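Local coordinates for carbon monoxide dehydrogenase (Thermococcus sp. AM4, PDB 6T7J), which catalyses the oxidation of carbon monoxide to carbon dioxide with a ferredoxin-type electron acceptor, probably at its buried metal-sulfur cluster, at residues A[137-141]-A[142-146]; A[342-345]-A[346-350]. All coordinates share one frame; numbering follows the deposited sequence.

Contact 1: residues A[137-141]-A[142-146]; sequences LGIST and EGKDE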
ATOM      1  N   LEU A 137     -18.093 -13.855 -18.643  1.00 56.67           N
ATOM      2  CA  LEU A 137     -18.268 -13.706 -17.206  1.00 58.32           C
ATOM      3  C   LEU A 137     -19.674 -14.074 -16.743  1.00 57.31           C
ATOM      4  O   LEU A 137     -20.036 -13.785 -15.597  1.00 52.30           O
ATOM      5  CB  LEU A 137     -17.912 -12.281 -16.778  1.00 52.10           C
ATOM      6  CG  LEU A 137     -16.558 -11.795 -17.304  1.00 54.51           C
ATOM      7  CD1 LEU A 137     -16.537 -10.282 -17.376  1.00 58.59           C
ATOM      8  CD2 LEU A 137     -15.404 -12.308 -16.453  1.00 46.97           C
ATOM      9  N   GLY A 138     -20.469 -14.712 -17.601  1.00 59.43           N
ATOM     10  CA  GLY A 138     -21.751 -15.252 -17.197  1.00 51.93           C
ATOM     11  C   GLY A 138     -22.951 -14.367 -17.440  1.00 51.75           C
ATOM     12  O   GLY A 138     -23.987 -14.566 -16.796  1.00 56.37           O
ATOM     13  N   ILE A 139     -22.856 -13.404 -18.352  1.00 51.01           N
ATOM     14  CA  ILE A 139     -23.944 -12.475 -18.637  1.00 57.77           C
ATOM     15  C   ILE A 139     -24.532 -12.835 -19.995  1.00 59.68           C
ATOM     16  O   ILE A 139     -23.822 -12.824 -21.009  1.00 55.31           O
ATOM     17  CB  ILE A 139     -23.464 -11.015 -18.608  1.00 59.19           C
ATOM     18  CG1 ILE A 139     -22.957 -10.649 -17.209  1.00 54.89           C
ATOM     19  CG2 ILE A 139     -24.578 -10.074 -19.049  1.00 55.11           C
ATOM     20  CD1 ILE A 139     -21.993  -9.488 -17.190  1.00 44.80           C
ATOM     21  N   SER A 140     -25.822 -13.159 -20.013  1.00 51.49           N
ATOM     22  CA  SER A 140     -26.501 -13.447 -21.268  1.00 58.84           C
ATOM     23  C   SER A 140     -26.701 -12.163 -22.062  1.00 60.22           C
ATOM     24  O   SER A 140     -27.108 -11.134 -21.517  1.00 60.19           O
ATOM     25  CB  SER A 140     -27.848 -14.121 -21.007  1.00 57.25           C
ATOM     26  OG  SER A 140     -28.516 -14.411 -22.222  1.00 55.10           O
ATOM     27  N   THR A 141     -26.416 -12.229 -23.362  1.00 53.91           N
ATOM     28  CA  THR A 141     -26.442 -11.049 -24.216  1.00 58.09           C
ATOM     29  C   THR A 141     -27.693 -10.935 -25.074  1.00 60.45           C
ATOM     30  O   THR A 141     -28.068  -9.819 -25.448  1.00 62.69           O
ATOM     31  CB  THR A 141     -25.219 -11.032 -25.141  1.00 61.22           C
ATOM     32  OG1 THR A 141     -25.142 -12.270 -25.861  1.00 61.57           O
ATOM     33  CG2 THR A 141     -23.944 -10.829 -24.338  1.00 60.29           C
ATOM     34  N   GLU A 142     -28.345 -12.046 -25.406  1.00 56.35           N
ATOM     35  CA  GLU A 142     -29.410 -11.993 -26.398  1.00 69.14           C
ATOM     36  C   GLU A 142     -30.657 -11.332 -25.826  1.00 62.02           C
ATOM     37  O   GLU A 142     -30.989 -11.494 -24.647  1.00 65.77           O
ATOM     38  CB  GLU A 142     -29.730 -13.394 -26.920  1.00 70.51           C
ATOM     39  CG  GLU A 142     -30.307 -14.362 -25.908  1.00 63.57           C
ATOM     40  CD  GLU A 142     -30.840 -15.619 -26.572  1.00 69.49           C
ATOM     41  OE1 GLU A 142     -31.746 -15.503 -27.424  1.00 64.93           O
ATOM     42  OE2 GLU A 142     -30.345 -16.719 -26.251  1.00 68.27           O
ATOM     43  N   GLY A 143     -31.342 -10.568 -26.674  1.00 56.79           N
ATOM     44  CA  GLY A 143     -32.512  -9.817 -26.275  1.00 65.05           C
ATOM     45  C   GLY A 143     -32.228  -8.501 -25.585  1.00 65.01           C
ATOM     46  O   GLY A 143     -33.179  -7.816 -25.187  1.00 63.73           O
ATOM     47  N   LYS A 144     -30.962  -8.117 -25.440  1.00 59.35           N
ATOM     48  CA  LYS A 144     -30.587  -6.934 -24.683  1.00 55.57           C
ATOM     49  C   LYS A 144     -29.935  -5.896 -25.586  1.00 57.32           C
ATOM     50  O   LYS A 144     -29.232  -6.229 -26.545  1.00 60.38           O
ATOM     51  CB  LYS A 144     -29.628  -7.288 -23.540  1.00 55.81           C
ATOM     52  CG  LYS A 144     -30.230  -8.197 -22.489  1.00 56.20           C
ATOM     53  CD  LYS A 144     -29.189  -8.619 -21.470  1.00 57.17           C
ATOM     54  CE  LYS A 144     -29.790  -9.537 -20.420  1.00 53.22           C
ATOM     55  NZ  LYS A 144     -28.756 -10.060 -19.488  1.00 55.19           N
ATOM     56  N   ASP A 145     -30.181  -4.629 -25.261  1.00 59.03           N
ATOM     57  CA  ASP A 145     -29.506  -3.525 -25.922  1.00 60.18           C
ATOM     58  C   ASP A 145     -28.017  -3.543 -25.580  1.00 60.89           C
ATOM     59  O   ASP A 145     -27.587  -4.143 -24.592  1.00 57.86           O
ATOM     60  CB  ASP A 145     -30.136  -2.196 -25.502  1.00 55.57           C
ATOM     61  CG  ASP A 145     -29.655  -1.030 -26.340  1.00 63.55           C
ATOM     62  OD1 ASP A 145     -29.397  -1.229 -27.545  1.00 76.13           O
ATOM     63  OD2 ASP A 145     -29.528   0.083 -25.793  1.00 69.02           O
ATOM     64  N   GLU A 146     -27.223  -2.876 -26.424  1.00 60.38           N
ATOM     65  CA  GLU A 146     -25.789  -2.772 -26.162  1.00 58.16           C
ATOM     66  C   GLU A 146     -25.519  -2.107 -24.817  1.00 59.37           C
ATOM     67  O   GLU A 146     -24.665  -2.565 -24.047  1.00 52.17           O
ATOM     68  CB  GLU A 146     -25.103  -1.989 -27.284  1.00 64.67           C
ATOM     69  CG  GLU A 146     -25.634  -2.274 -28.679  1.00 76.27           C
ATOM     70  CD  GLU A 146     -24.987  -1.392 -29.734  1.00 84.47           C
ATOM     71  OE1 GLU A 146     -24.438  -0.329 -29.366  1.00 76.28           O
ATOM     72  OE2 GLU A 146     -25.025  -1.763 -30.928  1.00 81.93           O
TER
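The Lys-144 side chain runs back from the last position of a type II beta turn (Thr-141 to Lys-144), alongside the backbone of Thr-141 and Ser-140, within the loop joining helix 127-136 to helix 146-162. The turn is closed by a weak bond from Lys-144 N to Thr-141 O, at 3.4 Å, and its third residue, Gly-143, has the positive phi that such a turn needs. The lysine side chain supplies the firmer link. With CG set beside the backbone N (chi1 -64°) and the remaining torsions extended, its CB lies 3.5 Å from Thr-141 O, and CD and CE each pass 3.3 Å from Ser-140 O. The ammonium then reaches that same oxygen, NZ to Ser-140 O being 2.8 Å. This bond meets the carbonyl at a C=O...N angle of 146°, with NZ tilted 18° from the carbonyl plane. NZ also forms a salt bridge with Glu-152 on helix 146-162, so one charge ties the loop to the following helix. A methionine in its place would probably leave Ser-140 O and the carboxylate of Glu-152 without this cationic mate. Thr-141 OG1 faces another way and hydrogen-bonds Glu-135 OE1 near the end of helix 127-136, which finishes in a Schellman motif with Gly-138 as its C-prime residue. On the solvent-exposed side of the turn the Ser-140 and Glu-142 side chains meet loosely, Ser-140 OG lying 4.1 Å from Glu-142 CG.

Contact 2: residues A[342-345]-A[346-350]; sequences QCIM and PAIVD. With MSK (Broken Fe4S4 cluster), chain F.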
ATOM      1  N   GLN A 342       1.560   8.436 -13.646  1.00 53.77           N
ATOM      2  CA  GLN A 342       2.476   7.305 -13.793  1.00 49.00           C
ATOM      3  C   GLN A 342       3.663   7.622 -14.697  1.00 47.60           C
ATOM      4  O   GLN A 342       3.499   7.929 -15.882  1.00 49.03           O
ATOM      5  CB  GLN A 342       1.732   6.064 -14.295  1.00 48.49           C
ATOM      6  CG  GLN A 342       0.795   5.464 -13.259  1.00 45.94           C
ATOM      7  CD  GLN A 342      -0.061   4.354 -13.822  1.00 51.26           C
ATOM      8  OE1 GLN A 342       0.353   3.639 -14.734  1.00 51.24           O
ATOM      9  NE2 GLN A 342      -1.268   4.204 -13.284  1.00 49.48           N
ATOM     10  N   CYS A 343       4.866   7.551 -14.116  1.00 49.11           N
ATOM     11  CA  CYS A 343       6.139   7.733 -14.820  1.00 49.25           C
ATOM     12  C   CYS A 343       6.272   9.124 -15.435  1.00 49.34           C
ATOM     13  O   CYS A 343       7.002   9.314 -16.411  1.00 49.93           O
ATOM     14  CB  CYS A 343       6.351   6.653 -15.886  1.00 47.37           C
ATOM     15  SG  CYS A 343       6.227   4.954 -15.276  1.00 46.56           S
ATOM     16  N   ILE A 344       5.575  10.106 -14.868  1.00 48.94           N
ATOM     17  CA  ILE A 344       5.779  11.508 -15.217  1.00 46.14           C
ATOM     18  C   ILE A 344       6.869  12.035 -14.291  1.00 47.54           C
ATOM     19  O   ILE A 344       6.615  12.324 -13.121  1.00 48.32           O
ATOM     20  CB  ILE A 344       4.494  12.327 -15.090  1.00 43.32           C
ATOM     21  CG1 ILE A 344       3.317  11.608 -15.755  1.00 48.68           C
ATOM     22  CG2 ILE A 344       4.699  13.717 -15.674  1.00 43.19           C
ATOM     23  CD1 ILE A 344       3.494  11.387 -17.240  1.00 55.82           C
ATOM     24  N   MET A 345       8.086  12.149 -14.811  1.00 43.49           N
ATOM     25  CA  MET A 345       9.188  12.700 -14.036  1.00 45.14           C
ATOM     26  C   MET A 345       8.821  14.096 -13.549  1.00 46.43           C
ATOM     27  O   MET A 345       8.483  14.955 -14.374  1.00 51.05           O
ATOM     28  CB  MET A 345      10.463  12.774 -14.873  1.00 46.91           C
ATOM     29  CG  MET A 345      11.113  11.441 -15.184  1.00 46.97           C
ATOM     30  SD  MET A 345      12.715  11.684 -15.981  1.00 46.97           S
ATOM     31  CE  MET A 345      13.098  10.014 -16.507  1.00 48.64           C
ATOM     32  N   PRO A 346       8.849  14.361 -12.241  1.00 50.80           N
ATOM     33  CA  PRO A 346       8.667  15.749 -11.786  1.00 48.35           C
ATOM     34  C   PRO A 346       9.667  16.701 -12.416  1.00 46.07           C
ATOM     35  O   PRO A 346       9.339  17.870 -12.669  1.00 52.95           O
ATOM     36  CB  PRO A 346       8.854  15.647 -10.264  1.00 51.84           C
ATOM     37  CG  PRO A 346       8.545  14.212  -9.937  1.00 46.78           C
ATOM     38  CD  PRO A 346       9.003  13.415 -11.121  1.00 44.92           C
ATOM     39  N   ALA A 347      10.870  16.207 -12.720  1.00 45.96           N
ATOM     40  CA  ALA A 347      11.913  17.039 -13.307  1.00 49.56           C
ATOM     41  C   ALA A 347      11.477  17.684 -14.617  1.00 51.61           C
ATOM     42  O   ALA A 347      12.013  18.734 -14.991  1.00 54.92           O
ATOM     43  CB  ALA A 347      13.177  16.210 -13.531  1.00 51.33           C
ATOM     44  N   ILE A 348      10.515  17.084 -15.328  1.00 47.84           N
ATOM     45  CA  ILE A 348      10.076  17.668 -16.592  1.00 52.46           C
ATOM     46  C   ILE A 348       9.530  19.071 -16.394  1.00 50.82           C
ATOM     47  O   ILE A 348       9.518  19.863 -17.341  1.00 50.95           O
ATOM     48  CB  ILE A 348       9.029  16.782 -17.308  1.00 51.78           C
ATOM     49  CG1 ILE A 348       7.662  16.886 -16.627  1.00 47.05           C
ATOM     50  CG2 ILE A 348       9.513  15.344 -17.411  1.00 51.91           C
ATOM     51  CD1 ILE A 348       6.535  16.290 -17.437  1.00 47.60           C
ATOM     52  N   VAL A 349       9.084  19.412 -15.183  1.00 51.80           N
ATOM     53  CA  VAL A 349       8.709  20.797 -14.919  1.00 53.76           C
ATOM     54  C   VAL A 349       9.950  21.680 -14.911  1.00 51.86           C
ATOM     55  O   VAL A 349      10.022  22.680 -15.636  1.00 59.45           O
ATOM     56  CB  VAL A 349       7.919  20.905 -13.604  1.00 51.07           C
ATOM     57  CG1 VAL A 349       7.872  22.348 -13.131  1.00 49.21           C
ATOM     58  CG2 VAL A 349       6.514  20.366 -13.798  1.00 53.56           C
ATOM     59  N   ASP A 350      10.956  21.299 -14.117  1.00 56.54           N
ATOM     60  CA  ASP A 350      12.220  22.031 -14.082  1.00 59.88           C
ATOM     61  C   ASP A 350      12.738  22.307 -15.483  1.00 52.95           C
ATOM     62  O   ASP A 350      12.939  23.463 -15.871  1.00 55.74           O
ATOM     63  CB  ASP A 350      13.254  21.243 -13.289  1.00 56.25           C
ATOM     64  CG  ASP A 350      13.070  21.391 -11.822  1.00 66.40           C
ATOM     65  OD1 ASP A 350      12.941  22.515 -11.304  1.00 74.93           O
ATOM     66  OD2 ASP A 350      13.021  20.351 -11.178  1.00 68.23           O
TER
HETATM   67  S1  MSK F 703       5.564   3.883 -19.166  0.82 53.76           S
HETATM   68  S3  MSK F 703       6.067   1.603 -16.595  1.00 60.52           S
HETATM   69  S4  MSK F 703       8.725   3.442 -17.748  0.64 51.58           S
HETATM   70  S5  MSK F 703       7.034   1.098 -19.637  1.00 55.01           S
HETATM   71 FE1  MSK F 703       3.801   2.496 -18.899  0.87 63.68          FE
HETATM   72 FE2  MSK F 703       7.700   3.095 -19.646  0.62 47.25          FE
HETATM   73 FE3  MSK F 703       8.067   1.377 -17.544  0.55 48.47          FE
HETATM   74 FE4  MSK F 703       6.661   3.664 -17.189  0.75 48.49          FE
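Met-345 and Ile-348 form a buried local contact in the turn that leads from the loop after strand 336-339 into helix 347-352. Its backbone evidence is a bond between residues three apart, Ile-348 N to Met-345 O at 3.1 Å. The donor stands above the carbonyl plane, 58° out of it, so the N-H does not point at a lone pair. The isoleucine side chain crowds the same oxygen: with CG1 between the backbone N and the carbonyl carbon (chi1 75°), Ile-348 CG1 comes within 3.1 Å of Met-345 O, and its other branch, CG2, rests 3.7 Å from Met-345 CB. Farther out, the two isoleucine side chains cross at a slant, Ile-348 CD1 meeting Ile-344 CG2 at 3.6 Å.

Helix 347-352, with its flanking loops, makes the crossover connection of a beta-alpha-beta unit between the adjacent parallel strands 336-339 and 358-361 of a six-stranded sheet with the 3-2-1-4-5-6 order of a Rossmann-like fold. The loop before the helix carries a ligand of the nickel-free, broken Fe4S4 cluster: Cys-343 SG binds the iron FE4 at 2.3 Å. The side-chain amide of Gln-325 bonds this loop twice, NE2 to Cys-343 O and OE1 to Met-345 N, which probably helps hold it next to the cluster. At the helical end, Asp-350 forms a salt bridge with Lys-74 of the second subunit, while next to the cysteine Gln-342 OE1 accepts a hydrogen bond from Lys-559 NZ of the cluster pocket.

In the fold
Contact 1 closes long before contact 2 opens along the chain, and the two lie far apart in space: their centres are 44 Å from each other and their nearest atoms about 21 Å, with no touch. They share neither helix nor strand. Contact 1 is a surface loop between two helices, 32 Å from the centre of the chain and untouched by the second subunit. Contact 2 is buried, 17 Å from that centre, in the crossover between strands 336-339 and 358-361 of the parallel sheet, where it reaches both the cluster and the dimer partner. Residues 137-146 thus lie at the periphery, linking two helices, whereas 342-350 join cluster pocket, sheet and subunit interface.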